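PDB 1WKR: polyporopepsin from Irpex lacteus, which cleaves peptide bonds within proteins as a pepsin-family aspartic endopeptidase of broad specificity, with milk-clotting activity. Local coordinates for residues T8-V12 with D13-N17; T129-L132 with F133-G136; A164-S167 with S168-T171; W274-N277 with L278-A281. All coordinates share one frame; numbering follows the deposited sequence.

Interaction 1. Residues T8-V12 with D13-N17; sequences TNQLV and DYVVN
The backbone CA of N9 sits over the face of the Y14 ring, 3.7 Å from its centroid, a CH-pi contact, with CB close to CZ. With CG anti to the backbone N (chi1 -171°), the N9 amide runs out along the ring toward the hydroxyl, its plane 48° from that of the ring. N9 ND2 gives Y14 OH a weak bond of 3.0 Å, minor beside its own bond to the carboxylate of E314 and beside the hydroxyl's partners, N157 and the backbone N of E148. The amide oxygen, N9 OD1, takes L11 N at 2.8 Å, an Asx turn that shapes the loop. Q10 reaches across the hairpin end with an extended chain, NE2 donating to the syn lone pair of D13 OD1 at 3.0 Å; the same side chain crosses V15 at about a right angle. In the backbone, Q10 N binds D13 O at 2.8 Å, and T8 N with V15 O (2.9 Å) and V15 N with T8 O close the antiparallel pair. This hairpin of strands 3-9 and 14-20 is bordered by strand 155-162 along the first strand and by strand 25-32, which carries the catalytic D32, along the second.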
# COMPACT_ATOMS: atom_id res chain seq x y z
N THR A 8 2.93 -11.12 -4.52
CA THR A 8 2.86 -12.11 -3.48
C THR A 8 2.55 -11.48 -2.13
O THR A 8 3.18 -10.52 -1.71
CB THR A 8 4.19 -12.86 -3.37
OG1 THR A 8 4.40 -13.54 -4.63
CG2 THR A 8 4.16 -13.95 -2.36
N ASN A 9 1.51 -12.04 -1.48
CA ASN A 9 1.04 -11.59 -0.18
C ASN A 9 1.95 -12.14 0.87
O ASN A 9 1.99 -13.39 1.06
CB ASN A 9 -0.40 -12.09 -0.00
CG ASN A 9 -1.08 -11.52 1.20
OD1 ASN A 9 -0.48 -11.36 2.26
ND2 ASN A 9 -2.38 -11.22 1.09
N GLN A 10 2.66 -11.30 1.61
CA GLN A 10 3.53 -11.68 2.73
C GLN A 10 2.91 -11.25 4.05
O GLN A 10 3.63 -10.99 5.03
CB GLN A 10 4.94 -11.08 2.59
CG GLN A 10 5.65 -11.52 1.30
CD GLN A 10 7.14 -11.18 1.25
OE1 GLN A 10 7.89 -11.98 0.68
NE2 GLN A 10 7.52 -10.07 1.83
N LEU A 11 1.59 -11.10 4.09
CA LEU A 11 0.77 -10.86 5.28
C LEU A 11 0.86 -9.42 5.73
O LEU A 11 -0.19 -8.75 5.91
CB LEU A 11 1.16 -11.79 6.49
CG LEU A 11 1.24 -13.24 6.15
CD1 LEU A 11 1.52 -14.05 7.44
CD2 LEU A 11 0.03 -13.77 5.41
N VAL A 12 2.05 -8.89 5.91
CA VAL A 12 2.25 -7.48 6.31
C VAL A 12 2.46 -6.58 5.11
O VAL A 12 2.39 -5.35 5.22
CB VAL A 12 3.35 -7.32 7.36
CG1 VAL A 12 2.96 -8.10 8.67
CG2 VAL A 12 4.72 -7.79 6.90
N ASP A 13 2.84 -7.16 3.97
CA ASP A 13 3.10 -6.38 2.74
C ASP A 13 2.90 -7.29 1.57
O ASP A 13 2.75 -8.52 1.75
CB ASP A 13 4.53 -5.76 2.78
CG ASP A 13 5.59 -6.81 2.98
OD1 ASP A 13 5.73 -7.71 2.20
OD2 ASP A 13 6.38 -6.61 3.99
N TYR A 14 2.89 -6.72 0.37
CA TYR A 14 2.98 -7.47 -0.89
C TYR A 14 4.32 -7.14 -1.55
O TYR A 14 4.80 -6.00 -1.46
CB TYR A 14 1.87 -7.03 -1.89
CG TYR A 14 0.63 -7.91 -1.82
CD1 TYR A 14 -0.36 -7.66 -0.85
CD2 TYR A 14 0.43 -8.92 -2.73
CE1 TYR A 14 -1.52 -8.48 -0.80
CE2 TYR A 14 -0.71 -9.69 -2.72
CZ TYR A 14 -1.69 -9.45 -1.77
OH TYR A 14 -2.84 -10.21 -1.75
N VAL A 15 4.87 -8.14 -2.25
CA VAL A 15 6.07 -7.94 -3.04
C VAL A 15 5.84 -8.35 -4.45
O VAL A 15 4.94 -9.11 -4.82
CB VAL A 15 7.25 -8.77 -2.50
CG1 VAL A 15 7.69 -8.16 -1.16
CG2 VAL A 15 6.92 -10.26 -2.36
N VAL A 16 6.69 -7.81 -5.35
CA VAL A 16 6.77 -8.24 -6.74
C VAL A 16 8.24 -8.49 -7.03
O VAL A 16 9.14 -7.86 -6.51
CB VAL A 16 6.20 -7.21 -7.75
CG1 VAL A 16 4.71 -7.08 -7.63
CG2 VAL A 16 6.86 -5.84 -7.55
N ASN A 17 8.49 -9.46 -7.93
CA ASN A 17 9.82 -9.64 -8.53
C ASN A 17 10.09 -8.58 -9.51
O ASN A 17 9.30 -8.24 -10.41
CB ASN A 17 9.87 -11.05 -9.25
CG ASN A 17 9.92 -12.11 -8.22
OD1 ASN A 17 9.37 -13.26 -8.63
ND2 ASN A 17 10.42 -11.98 -7.14

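Interaction 2. Residues T129-L132 with F133-G136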
# COMPACT_ATOMS: atom_id res chain seq x y z
N THR A 129 6.05 4.01 -12.94
CA THR A 129 4.84 4.20 -13.72
C THR A 129 5.00 5.38 -14.69
O THR A 129 4.64 5.29 -15.86
CB THR A 129 3.65 4.48 -12.78
OG1 THR A 129 3.75 3.55 -11.67
CG2 THR A 129 2.34 4.26 -13.49
N ASP A 130 5.55 6.51 -14.19
CA ASP A 130 5.80 7.66 -15.03
C ASP A 130 6.70 7.32 -16.22
O ASP A 130 6.42 7.75 -17.33
CB ASP A 130 6.52 8.76 -14.21
CG ASP A 130 5.67 9.42 -13.23
OD1 ASP A 130 4.44 9.46 -13.36
OD2 ASP A 130 6.28 10.00 -12.25
N ASN A 131 7.77 6.56 -15.99
CA ASN A 131 8.68 6.20 -17.06
C ASN A 131 8.08 5.26 -18.06
O ASN A 131 8.28 5.39 -19.29
CB ASN A 131 10.00 5.65 -16.51
CG ASN A 131 10.87 6.72 -15.92
OD1 ASN A 131 10.91 7.86 -16.40
ND2 ASN A 131 11.61 6.37 -14.86
N LEU A 132 7.35 4.24 -17.61
CA LEU A 132 6.64 3.34 -18.51
C LEU A 132 5.73 4.16 -19.44
O LEU A 132 5.60 3.81 -20.63
CB LEU A 132 5.77 2.36 -17.73
CG LEU A 132 6.62 1.21 -17.10
CD1 LEU A 132 5.72 0.46 -16.10
CD2 LEU A 132 7.13 0.25 -18.16
N PHE A 133 5.07 5.19 -18.92
CA PHE A 133 4.22 6.00 -19.77
C PHE A 133 5.00 6.93 -20.65
O PHE A 133 4.73 7.00 -21.88
CB PHE A 133 3.25 6.79 -18.89
CG PHE A 133 2.40 7.67 -19.76
CD1 PHE A 133 1.45 7.09 -20.62
CD2 PHE A 133 2.60 9.07 -19.81
CE1 PHE A 133 0.75 7.91 -21.56
CE2 PHE A 133 1.84 9.84 -20.71
CZ PHE A 133 0.96 9.26 -21.56
N SER A 134 6.00 7.67 -20.15
CA SER A 134 6.67 8.68 -21.01
C SER A 134 7.51 7.97 -22.06
O SER A 134 7.73 8.61 -23.14
CB SER A 134 7.55 9.60 -20.13
OG SER A 134 8.57 8.88 -19.53
N GLN A 135 7.96 6.77 -21.87
CA GLN A 135 8.72 6.07 -22.89
C GLN A 135 7.80 5.42 -23.91
O GLN A 135 8.32 4.84 -24.90
CB GLN A 135 9.63 5.03 -22.22
CG GLN A 135 8.95 3.78 -21.89
CD GLN A 135 9.85 2.80 -20.97
OE1 GLN A 135 10.90 3.24 -20.47
NE2 GLN A 135 9.33 1.61 -20.75
N GLY A 136 6.51 5.51 -23.75
CA GLY A 136 5.57 5.04 -24.79
C GLY A 136 5.15 3.67 -24.59
O GLY A 136 4.46 3.08 -25.46
O HOH W 1 9.29 9.96 -17.09
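L132 and Q135 lie side by side at the C-terminal end of helix 128-134, pointing the same way, with L132 CD2 3.7 Å from Q135 NE2. The leucine is buried and packs against F162 and the strand residues L82 and I84, while the glutamine lies beside it. Q135 CG sits between the backbone N and the carbonyl carbon (chi1 82°), which folds the chain back over the last turn and brings CG to 3.1 Å from N131 O. From there the chain stays extended, and NE2 finds T137 OG1 and the carbonyl of T83. F133 behaves differently: its CB passes T129 O, but the ring leads away from the turn. The backbone bonds are those of a regular helix, with F133 N to T129 O at 3.1 Å, S134 N to D130 O at 2.9 Å and Q135 N to N131 O at 2.9 Å. On the polar side a water joins N131 OD1 (2.7 Å) to S134 OG (2.8 Å), while N131 ND2 is held by Q87. G136, with positive phi, closes the helix in a Schellman motif. Cutting Q135 back to an alanine would probably leave the T83 carbonyl and T137 hydroxyl without their amide mate, and L132 CD2 without its neighbour NE2. The helix end thus combines an apolar side, formed by L132, with a margin of amides and hydroxyls, consistent with its half-buried place.

Interaction 3. Residues A164-S167 with S168-T171; sequences ATDS and SKYT
Hydrogen bonds come first, and D166 makes them: its OD1 takes S168 OG at 2.7 Å and S168 N at 3.0 Å, both from the same face of the carboxylate. The hydroxyl arrives on the syn side, 32° out of plane, and the amide from above the plane, so two bonds from one residue grip a single oxygen. The bond from S168 N, two residues on, makes an Asx turn. The first torsion of D166, -178°, brings the carboxylate to the hydroxyl and amide of S168. A type I beta turn is closed by K169 N to D166 O at 3.0 Å.

Van der Waals contact follows. K169 CG, beside its backbone N (chi1 -54°), lies 3.6 Å from D166 OD2, while the Y170 ring comes back obliquely against the turn, CE2 3.6 Å from S167 CA; that ring also meets Y317 of strand 316-321.

Water supplies a further link: one molecule sits 2.6 Å from T165 OG1 and 2.9 Å from Y170 OH, tying the tyrosine to the residue ahead of the turn.

Charge comes last. K169 NZ stays 5.0 Å from D166 OD2, short of a salt bridge, and that oxygen also lies near the carboxylate of E159. The lysine probably eases the repulsion between the two acids at long range, so the turn probably depends mainly on its directed bonds, those to D166 OD1 and D166 O, with the charges a weaker contribution.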
# COMPACT_ATOMS: atom_id res chain seq x y z
N ALA A 164 -3.57 -0.12 -17.55
CA ALA A 164 -4.94 -0.61 -17.78
C ALA A 164 -5.45 -1.20 -16.48
O ALA A 164 -4.68 -1.46 -15.55
CB ALA A 164 -4.94 -1.69 -18.84
N THR A 165 -6.73 -1.45 -16.43
CA THR A 165 -7.37 -2.23 -15.40
C THR A 165 -7.61 -3.63 -15.86
O THR A 165 -7.56 -3.91 -17.13
CB THR A 165 -8.70 -1.63 -14.93
OG1 THR A 165 -9.60 -1.54 -16.09
CG2 THR A 165 -8.57 -0.23 -14.42
N ASP A 166 -7.81 -4.58 -15.02
CA ASP A 166 -8.03 -6.00 -15.28
C ASP A 166 -9.37 -6.38 -14.68
O ASP A 166 -9.51 -6.50 -13.48
CB ASP A 166 -6.94 -6.82 -14.65
CG ASP A 166 -7.01 -8.34 -14.87
OD1 ASP A 166 -8.11 -8.75 -15.31
OD2 ASP A 166 -6.10 -9.07 -14.53
N SER A 167 -10.40 -6.49 -15.55
CA SER A 167 -11.77 -6.72 -15.10
C SER A 167 -12.00 -8.09 -14.47
O SER A 167 -13.00 -8.31 -13.80
CB SER A 167 -12.83 -6.58 -16.37
OG SER A 167 -12.64 -7.54 -17.17
N SER A 168 -11.02 -8.97 -14.57
CA SER A 168 -11.10 -10.24 -13.88
C SER A 168 -10.82 -10.10 -12.38
O SER A 168 -11.03 -11.03 -11.63
CB SER A 168 -10.15 -11.32 -14.49
OG SER A 168 -8.80 -11.08 -14.09
N LYS A 169 -10.37 -8.91 -11.96
CA LYS A 169 -9.98 -8.63 -10.58
C LYS A 169 -10.99 -7.78 -9.85
O LYS A 169 -10.71 -7.39 -8.70
CB LYS A 169 -8.62 -8.00 -10.54
CG LYS A 169 -7.53 -8.81 -11.27
CD LYS A 169 -7.31 -10.17 -10.65
CE LYS A 169 -6.10 -10.84 -11.23
NZ LYS A 169 -5.81 -12.15 -10.56
N TYR A 170 -12.12 -7.42 -10.44
CA TYR A 170 -13.12 -6.68 -9.69
C TYR A 170 -14.51 -7.03 -10.14
O TYR A 170 -14.69 -7.53 -11.26
CB TYR A 170 -12.87 -5.16 -9.77
CG TYR A 170 -13.18 -4.50 -11.12
CD1 TYR A 170 -14.42 -3.97 -11.45
CD2 TYR A 170 -12.17 -4.37 -12.08
CE1 TYR A 170 -14.67 -3.36 -12.66
CE2 TYR A 170 -12.43 -3.70 -13.29
CZ TYR A 170 -13.67 -3.23 -13.53
OH TYR A 170 -13.92 -2.57 -14.75
N THR A 171 -15.48 -6.79 -9.29
CA THR A 171 -16.91 -6.96 -9.59
C THR A 171 -17.58 -5.60 -9.61
O THR A 171 -17.06 -4.60 -9.09
CB THR A 171 -17.53 -7.87 -8.53
OG1 THR A 171 -17.27 -7.28 -7.24
CG2 THR A 171 -17.02 -9.29 -8.57
O HOH W 2 -12.09 -0.68 -15.93

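Interaction 4. Residues W274-N277 with L278-A281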
# COMPACT_ATOMS: atom_id res chain seq x y z
N TRP A 274 -7.56 -10.18 11.51
CA TRP A 274 -6.38 -10.84 11.00
C TRP A 274 -6.71 -12.30 10.65
O TRP A 274 -7.53 -12.90 11.40
CB TRP A 274 -5.26 -10.75 12.05
CG TRP A 274 -3.96 -11.33 11.66
CD1 TRP A 274 -3.53 -12.59 11.81
CD2 TRP A 274 -2.90 -10.64 10.95
NE1 TRP A 274 -2.27 -12.78 11.25
CE2 TRP A 274 -1.90 -11.59 10.72
CE3 TRP A 274 -2.74 -9.35 10.45
CZ2 TRP A 274 -0.67 -11.29 9.99
CZ3 TRP A 274 -1.54 -9.00 9.82
CH2 TRP A 274 -0.56 -9.97 9.53
N PRO A 275 -6.17 -12.88 9.61
CA PRO A 275 -6.46 -14.30 9.30
C PRO A 275 -6.10 -15.20 10.47
O PRO A 275 -4.92 -15.34 10.84
CB PRO A 275 -5.59 -14.57 8.06
CG PRO A 275 -4.55 -13.49 8.01
CD PRO A 275 -5.27 -12.29 8.60
N ARG A 276 -7.13 -15.83 11.07
CA ARG A 276 -6.92 -16.51 12.33
C ARG A 276 -6.01 -17.74 12.24
O ARG A 276 -5.28 -18.01 13.23
CB ARG A 276 -8.25 -16.90 12.94
CG ARG A 276 -8.99 -15.69 13.48
CD ARG A 276 -10.40 -15.99 13.94
NE ARG A 276 -11.30 -16.17 12.78
CZ ARG A 276 -12.63 -16.24 12.89
NH1 ARG A 276 -13.22 -16.29 14.08
NH2 ARG A 276 -13.38 -16.23 11.80
N ASN A 277 -5.93 -18.37 11.10
CA ASN A 277 -5.00 -19.51 10.97
C ASN A 277 -3.63 -19.05 10.96
O ASN A 277 -2.69 -19.89 11.10
CB ASN A 277 -5.34 -20.39 9.77
CG ASN A 277 -4.96 -19.84 8.48
OD1 ASN A 277 -5.36 -18.71 8.05
ND2 ASN A 277 -4.08 -20.50 7.71
N LEU A 278 -3.33 -17.75 10.82
CA LEU A 278 -2.03 -17.09 10.82
C LEU A 278 -1.81 -16.22 12.00
O LEU A 278 -0.98 -15.33 12.01
CB LEU A 278 -1.85 -16.35 9.48
CG LEU A 278 -1.95 -17.21 8.24
CD1 LEU A 278 -1.99 -16.28 6.96
CD2 LEU A 278 -0.73 -18.17 8.18
N ASN A 279 -2.59 -16.42 13.10
CA ASN A 279 -2.44 -15.61 14.26
C ASN A 279 -0.99 -15.64 14.87
O ASN A 279 -0.54 -14.69 15.45
CB ASN A 279 -3.44 -15.99 15.39
CG ASN A 279 -4.79 -15.43 15.20
OD1 ASN A 279 -5.01 -14.51 14.36
ND2 ASN A 279 -5.79 -15.93 15.94
N THR A 280 -0.29 -16.81 14.65
CA THR A 280 1.07 -16.86 15.26
C THR A 280 1.96 -15.89 14.53
O THR A 280 2.97 -15.45 15.16
CB THR A 280 1.65 -18.29 15.15
OG1 THR A 280 1.67 -18.67 13.89
CG2 THR A 280 0.87 -19.14 15.92
N ALA A 281 1.68 -15.50 13.34
CA ALA A 281 2.56 -14.57 12.55
C ALA A 281 2.62 -13.24 13.25
O ALA A 281 3.56 -12.44 13.02
CB ALA A 281 2.11 -14.43 11.13
O HOH W 3 -7.39 -12.71 14.21
O HOH W 4 -1.16 -19.33 13.30
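The indole of W274 meets L278, N279 and A281 with its edge: L278 O, N279 OD1 and A281 CB all sit near the ring plane, and P275 CD lies over one face toward the rim. The chain here, in the loop between strands 263-267 and 289-295, winds into short 3-10 turns, with L278 N bonded to P275 O (2.9 Å), N279 N to R276 O (3.1 Å) and A281 N to L278 O (3.0 Å). A chi1 of -178° carries the indole of W274 toward these turns, and NE1 donates to L278 O at 3.0 Å. That oxygen lies in the ring plane, yet NE1 comes from 70° above the carbonyl plane while A281 N reaches it from the opposite face, so two donors clasp one carbonyl. A phenylalanine in place of W274 would probably leave L278 O with A281 N alone and free the turn to shift against the ring.

The amide of N279 slides past the indole in the opposite direction, the planes 31° apart, with OD1 by CD1; its ND2 is held by the carbonyls of S285 and S288. P275 CG packs on L278 CD1 at 3.9 Å. N277 lies alongside L278, and its ND2 goes to the carbonyl of T151, while R276 NE makes a salt bridge with the C-terminal carboxylate of N340. A water donates to N277 O at 2.7 Å and accepts from T280 N at 3.0 Å.

Interaction 1 is the buried one, a hairpin of strands near the catalytic aspartates; interactions 2 and 4 are half buried, and interaction 3 is a surface turn. Interactions 1 and 4 touch: L11 CD2 packs on L278 CD1 at 3.6 Å, and V12 CG1 and L11 O lie against W274 CH2, so the hairpin loop leans on the 3-10 turns. Interactions 2 and 4 lie about 39 Å apart, centre to centre. Interactions 2 and 3 both reach strand 155-162, which also borders interaction 1. The buried hairpin sets an amide against a carboxylate and covers a ring face, interaction 4 uses an indole N-H, and interactions 2 and 3 rely more on helix-end or turn bonds and bridging waters.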